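Local coordinates for protein MAR1 Ribonuclease (Caenorhabditis elegans, PDB 2B34) that is probably a hydrolase of the isochorismatase family, described as a ribonuclease, whose natural substrate is not settled, at residues L43-R48 / Q181-T186; Q117-L122 / K149-A154. All blocks are in the same frame, centred on the assembly; numbering follows the deposited sequence.

Contact 1 of 2, residues L43-R48 / Q181-T186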
loop_
_atom_site.group_PDB
_atom_site.type_symbol
_atom_site.label_atom_id
_atom_site.label_comp_id
_atom_site.label_asym_id
_atom_site.label_seq_id
_atom_site.Cartn_x
_atom_site.Cartn_y
_atom_site.Cartn_z
ATOM N N LEU A 43 0.343 -26.000 -3.910
ATOM C CA LEU A 43 1.767 -25.681 -3.954
ATOM C C LEU A 43 2.641 -26.892 -3.655
ATOM O O LEU A 43 3.674 -27.086 -4.296
ATOM C CB LEU A 43 2.095 -24.528 -3.005
ATOM C CG LEU A 43 1.840 -23.192 -3.703
ATOM C CD1 LEU A 43 1.042 -22.270 -2.830
ATOM C CD2 LEU A 43 3.136 -22.556 -4.203
ATOM N N ILE A 44 2.216 -27.695 -2.678
ATOM C CA ILE A 44 2.881 -28.959 -2.355
ATOM C C ILE A 44 2.905 -29.902 -3.567
ATOM O O ILE A 44 3.944 -30.484 -3.871
ATOM C CB ILE A 44 2.240 -29.629 -1.117
ATOM C CG1 ILE A 44 2.732 -28.945 0.163
ATOM C CG2 ILE A 44 2.560 -31.118 -1.069
ATOM C CD1 ILE A 44 1.859 -29.195 1.381
ATOM N N ASP A 45 1.765 -30.032 -4.251
ATOM C CA ASP A 45 1.662 -30.827 -5.477
ATOM C C ASP A 45 2.560 -30.268 -6.577
ATOM O O ASP A 45 3.250 -31.024 -7.266
ATOM C CB ASP A 45 0.220 -30.863 -5.993
ATOM C CG ASP A 45 -0.705 -31.713 -5.136
ATOM O OD1 ASP A 45 -0.234 -32.584 -4.371
ATOM O OD2 ASP A 45 -1.933 -31.505 -5.245
ATOM N N ALA A 46 2.540 -28.944 -6.739
ATOM C CA ALA A 46 3.377 -28.269 -7.729
ATOM C C ALA A 46 4.857 -28.494 -7.457
ATOM O O ALA A 46 5.623 -28.731 -8.390
ATOM C CB ALA A 46 3.066 -26.786 -7.777
ATOM N N ALA A 47 5.251 -28.427 -6.184
ATOM C CA ALA A 47 6.646 -28.656 -5.794
ATOM C C ALA A 47 7.101 -30.094 -6.085
ATOM O O ALA A 47 8.215 -30.310 -6.568
ATOM C CB ALA A 47 6.866 -28.300 -4.328
ATOM N N ARG A 48 6.232 -31.066 -5.807
ATOM C CA ARG A 48 6.510 -32.478 -6.101
ATOM C C ARG A 48 6.668 -32.703 -7.612
ATOM O O ARG A 48 7.600 -33.375 -8.055
ATOM C CB ARG A 48 5.403 -33.375 -5.529
ATOM C CG ARG A 48 5.651 -34.883 -5.667
ATOM C CD ARG A 48 4.383 -35.706 -5.387
ATOM N NE ARG A 48 3.336 -35.449 -6.378
ATOM C CZ ARG A 48 2.159 -34.876 -6.124
ATOM N NH1 ARG A 48 1.826 -34.505 -4.891
ATOM N NH2 ARG A 48 1.303 -34.682 -7.115
ATOM N N GLN A 181 -1.022 -27.509 -14.685
ATOM C CA GLN A 181 -2.260 -26.862 -15.137
ATOM C C GLN A 181 -3.500 -27.485 -14.500
ATOM O O GLN A 181 -4.482 -26.782 -14.244
ATOM C CB GLN A 181 -2.380 -26.908 -16.665
ATOM C CG GLN A 181 -3.323 -25.859 -17.253
ATOM C CD GLN A 181 -3.524 -26.004 -18.753
ATOM O OE1 GLN A 181 -3.374 -27.093 -19.315
ATOM N NE2 GLN A 181 -3.876 -24.902 -19.409
ATOM N N LYS A 182 -3.443 -28.797 -14.251
ATOM C CA LYS A 182 -4.518 -29.527 -13.564
ATOM C C LYS A 182 -4.801 -28.944 -12.185
ATOM O O LYS A 182 -5.955 -28.864 -11.767
ATOM C CB LYS A 182 -4.174 -31.022 -13.417
ATOM C CG LYS A 182 -3.913 -31.776 -14.721
ATOM C CD LYS A 182 -5.180 -32.005 -15.532
ATOM C CE LYS A 182 -4.865 -32.692 -16.860
ATOM N NZ LYS A 182 -6.057 -32.733 -17.762
ATOM N N LEU A 183 -3.739 -28.535 -11.492
ATOM C CA LEU A 183 -3.834 -27.979 -10.138
ATOM C C LEU A 183 -4.517 -26.612 -10.098
ATOM O O LEU A 183 -5.038 -26.210 -9.055
ATOM C CB LEU A 183 -2.444 -27.870 -9.493
ATOM C CG LEU A 183 -1.424 -29.002 -9.672
ATOM C CD1 LEU A 183 -0.061 -28.565 -9.160
ATOM C CD2 LEU A 183 -1.875 -30.296 -8.987
ATOM N N ILE A 184 -4.507 -25.907 -11.230
ATOM C CA ILE A 184 -5.045 -24.543 -11.312
ATOM C C ILE A 184 -6.254 -24.406 -12.250
ATOM O O ILE A 184 -6.603 -23.293 -12.668
ATOM C CB ILE A 184 -3.953 -23.510 -11.711
ATOM C CG1 ILE A 184 -3.357 -23.849 -13.084
ATOM C CG2 ILE A 184 -2.864 -23.418 -10.632
ATOM C CD1 ILE A 184 -3.058 -22.646 -13.925
ATOM N N LEU A 185 -6.899 -25.532 -12.563
ATOM C CA LEU A 185 -8.069 -25.541 -13.447
ATOM C C LEU A 185 -9.195 -24.664 -12.906
ATOM O O LEU A 185 -9.827 -23.917 -13.653
ATOM C CB LEU A 185 -8.566 -26.973 -13.678
ATOM C CG LEU A 185 -9.677 -27.190 -14.710
ATOM C CD1 LEU A 185 -9.141 -27.034 -16.129
ATOM C CD2 LEU A 185 -10.308 -28.567 -14.523
ATOM N N THR A 186 -9.441 -24.766 -11.606
ATOM C CA THR A 186 -10.344 -23.857 -10.920
ATOM C C THR A 186 -9.510 -22.853 -10.124
ATOM O O THR A 186 -8.405 -23.173 -9.674
ATOM C CB THR A 186 -11.325 -24.608 -9.980
ATOM O OG1 THR A 186 -10.602 -25.194 -8.891
ATOM C CG2 THR A 186 -12.073 -25.705 -10.740
#
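Leu183, in the last turn of helix 177-183, pushes its forked end against helix 33-49, and the two methyls divide the work. CD1 lies against the backbone of Ala46, 3.6 Å from its N, and meets the methyl of the same residue, with Ala46 CB 3.9 Å from Leu183 CD1. Leu183 CD2 turns to the neighbouring residue and rests 3.7 Å from Asp45 CB. Leu183 gets there with CG anti to its own carbonyl carbon (chi1 -41°) and an extended chi2. The small side chain of Ala46 lets a leucine methyl come right up to the helix backbone, although the CA atoms of Ala46 and Leu183 are still 7.6 Å apart.

Asp45 meets this leucine with its CB and, more distantly, with its carboxylate, Asp45 OD2 lying 3.9 Å from Leu183 CD2, while OD1 is the oxygen that serves the arginines. Asp45 OD1 takes a hydrogen bond from Arg48 NH1 at 2.9 Å, on the anti side and 33° out of the carboxylate plane, and this is also a salt bridge; Arg41 forms a second one with the same oxygen through its NE. Arg48 NH1 also reaches the carbonyl of Gly74. Were Asp45 an alanine, the CB beside Leu183 would stay, but Arg41 and Arg48 would probably lose their shared counter-charge and the leucine its contact with OD2.

The contact is mostly apolar and small, burying 115 Å² over both sides. It sets the C-terminal helix 177-183 against the outer side of helix 33-49, whose inner side packs through Ile44 and Ala47 on strand 15-20 and through Leu43 on strand 103-109. Helix 161-169 lies alongside, touching Leu43 and Ala46 through Ile165 and Ile184 through Leu166.

Contact 2 of 2, residues Q117-L122 / K149-A154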
loop_
_atom_site.group_PDB
_atom_site.type_symbol
_atom_site.label_atom_id
_atom_site.label_comp_id
_atom_site.label_asym_id
_atom_site.label_seq_id
_atom_site.Cartn_x
_atom_site.Cartn_y
_atom_site.Cartn_z
ATOM N N GLN A 117 8.065 -14.103 11.149
ATOM C CA GLN A 117 9.398 -14.336 11.718
ATOM C C GLN A 117 10.290 -15.136 10.772
ATOM O O GLN A 117 11.477 -14.831 10.629
ATOM C CB GLN A 117 9.319 -15.024 13.087
ATOM C CG GLN A 117 8.659 -14.195 14.202
ATOM C CD GLN A 117 9.273 -12.814 14.383
ATOM O OE1 GLN A 117 10.490 -12.637 14.285
ATOM N NE2 GLN A 117 8.429 -11.829 14.653
ATOM N N THR A 118 9.718 -16.150 10.127
ATOM C CA THR A 118 10.440 -16.915 9.102
ATOM C C THR A 118 10.866 -15.989 7.970
ATOM O O THR A 118 12.029 -15.994 7.570
ATOM C CB THR A 118 9.601 -18.098 8.552
ATOM O OG1 THR A 118 9.280 -18.992 9.621
ATOM C CG2 THR A 118 10.361 -18.868 7.475
ATOM N N THR A 119 9.912 -15.197 7.478
ATOM C CA THR A 119 10.138 -14.212 6.412
ATOM C C THR A 119 11.320 -13.285 6.720
ATOM O O THR A 119 12.213 -13.122 5.886
ATOM C CB THR A 119 8.846 -13.388 6.130
ATOM O OG1 THR A 119 7.856 -14.243 5.542
ATOM C CG2 THR A 119 9.114 -12.214 5.193
ATOM N N TYR A 120 11.325 -12.694 7.916
ATOM C CA TYR A 120 12.418 -11.817 8.354
ATOM C C TYR A 120 13.765 -12.534 8.394
ATOM O O TYR A 120 14.769 -12.007 7.906
ATOM C CB TYR A 120 12.138 -11.234 9.742
ATOM C CG TYR A 120 11.107 -10.127 9.821
ATOM C CD1 TYR A 120 10.617 -9.492 8.670
ATOM C CD2 TYR A 120 10.647 -9.685 11.066
ATOM C CE1 TYR A 120 9.673 -8.463 8.767
ATOM C CE2 TYR A 120 9.715 -8.662 11.171
ATOM C CZ TYR A 120 9.233 -8.053 10.024
ATOM O OH TYR A 120 8.311 -7.035 10.147
ATOM N N ASP A 121 13.780 -13.726 8.990
ATOM C CA ASP A 121 14.986 -14.552 9.065
ATOM C C ASP A 121 15.520 -14.917 7.678
ATOM O O ASP A 121 16.727 -14.876 7.445
ATOM C CB ASP A 121 14.718 -15.827 9.873
ATOM C CG ASP A 121 14.815 -15.609 11.372
ATOM O OD1 ASP A 121 15.046 -14.464 11.819
ATOM O OD2 ASP A 121 14.666 -16.598 12.113
ATOM N N LEU A 122 14.613 -15.275 6.771
ATOM C CA LEU A 122 14.974 -15.602 5.392
ATOM C C LEU A 122 15.563 -14.402 4.660
ATOM O O LEU A 122 16.588 -14.523 3.992
ATOM C CB LEU A 122 13.761 -16.136 4.626
ATOM C CG LEU A 122 13.249 -17.540 4.957
ATOM C CD1 LEU A 122 11.924 -17.790 4.259
ATOM C CD2 LEU A 122 14.269 -18.597 4.573
ATOM N N LYS A 149 1.495 -6.593 5.163
ATOM C CA LYS A 149 2.078 -5.251 5.116
ATOM C C LYS A 149 3.514 -5.228 5.644
ATOM O O LYS A 149 4.398 -4.663 5.004
ATOM C CB LYS A 149 1.219 -4.254 5.899
ATOM C CG LYS A 149 -0.214 -4.113 5.387
ATOM C CD LYS A 149 -0.821 -2.762 5.765
ATOM C CE LYS A 149 -0.673 -1.725 4.641
ATOM N NZ LYS A 149 0.751 -1.417 4.262
ATOM N N GLN A 150 3.736 -5.850 6.803
ATOM C CA GLN A 150 5.071 -5.935 7.403
ATOM C C GLN A 150 6.020 -6.746 6.531
ATOM O O GLN A 150 7.195 -6.404 6.397
ATOM C CB GLN A 150 5.010 -6.552 8.801
ATOM C CG GLN A 150 4.197 -5.754 9.800
ATOM C CD GLN A 150 3.910 -6.522 11.075
ATOM O OE1 GLN A 150 4.766 -6.630 11.949
ATOM N NE2 GLN A 150 2.692 -7.042 11.194
ATOM N N MET A 151 5.503 -7.826 5.949
ATOM C CA MET A 151 6.288 -8.667 5.052
ATOM C C MET A 151 6.778 -7.879 3.840
ATOM O O MET A 151 7.957 -7.939 3.500
ATOM C CB MET A 151 5.489 -9.894 4.608
ATOM C CG MET A 151 5.259 -10.921 5.700
ATOM S SD MET A 151 4.010 -12.122 5.201
ATOM C CE MET A 151 3.434 -12.702 6.778
ATOM N N GLU A 152 5.879 -7.131 3.206
ATOM C CA GLU A 152 6.250 -6.357 2.018
ATOM C C GLU A 152 7.123 -5.140 2.340
ATOM O O GLU A 152 7.950 -4.749 1.519
ATOM C CB GLU A 152 5.025 -5.975 1.177
ATOM C CG GLU A 152 4.370 -4.650 1.524
ATOM C CD GLU A 152 3.173 -4.351 0.649
ATOM O OE1 GLU A 152 3.236 -4.630 -0.570
ATOM O OE2 GLU A 152 2.164 -3.841 1.184
ATOM N N GLN A 153 6.939 -4.551 3.525
ATOM C CA GLN A 153 7.822 -3.480 4.006
ATOM C C GLN A 153 9.269 -3.973 4.086
ATOM O O GLN A 153 10.202 -3.241 3.751
ATOM C CB GLN A 153 7.373 -2.955 5.381
ATOM C CG GLN A 153 6.151 -2.028 5.366
ATOM C CD GLN A 153 5.791 -1.498 6.757
ATOM O OE1 GLN A 153 5.104 -2.161 7.539
ATOM N NE2 GLN A 153 6.249 -0.292 7.060
ATOM N N ALA A 154 9.441 -5.221 4.522
ATOM C CA ALA A 154 10.764 -5.836 4.655
ATOM C C ALA A 154 11.358 -6.315 3.325
ATOM O O ALA A 154 12.545 -6.615 3.253
ATOM C CB ALA A 154 10.709 -6.980 5.655
HETATM O O HOH W 1 7.256 -6.497 12.408
HETATM O O HOH W 2 8.489 -4.798 8.109
#
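Helices 114-124 and 141-154 are successive helices of the alpha/beta sandwich, and their facing sides meet at Thr119 and Tyr120 on one and Gln150, Met151 and Ala154 on the other. The chi1 of Tyr120 (-75°, CG anti to the carbonyl carbon) sends the ring across to helix 141-154, where Gln150 O lies at the ring edge, in plane; Tyr120 CE1 comes 3.6 Å from Ala154 CB, and Tyr120 OH 3.6 Å from Gln150 CB. Two waters bridge the polar ends: one sits 2.6 Å from Tyr120 OH and donates to Gln150 OE1, the other, 3.0 Å from the same hydroxyl, donates to Gln150 O. Ring and amide planes stand 70° apart.

The segments run parallel, 3° between axes 10.1 Å apart, as expected of right-handed beta-alpha-beta crossovers in this Rossmann-like isochorismatase fold, with strand 128-137 coming between the helices. Deeper in, Thr119 CG2 meets Met151 CG at 4.1 Å, the side chains crossing at about a right angle, and both residues rest on Val131 of that strand. Gln150 NE2 is held by Phe146 O, and its OE1 also bonds Thr159 OG1 of the third subunit, whose Arg9 packs on Tyr120.

How the contacts relate
Contacts 1 and 2 lie on opposite sides of the chain's centre, their own centres 25 Å apart and their nearest atoms about 13 Å apart. The central parallel sheet joins them: strand 103-109 receives Leu43 from contact 1 and Thr118, Thr119 and Leu122 from contact 2. Each also borders another copy of the protein, contact 1 through Arg139 of the second subunit and contact 2 chiefly through the third. Helix 114-124, which carries half of contact 2, begins at Cys114, probably the position where cysteine hydrolases of this family have their nucleophile; here it is disulfide-bonded to Cys20 at the end of strand 15-20, the strand beneath Ile44, and a catalytic role remains an inference.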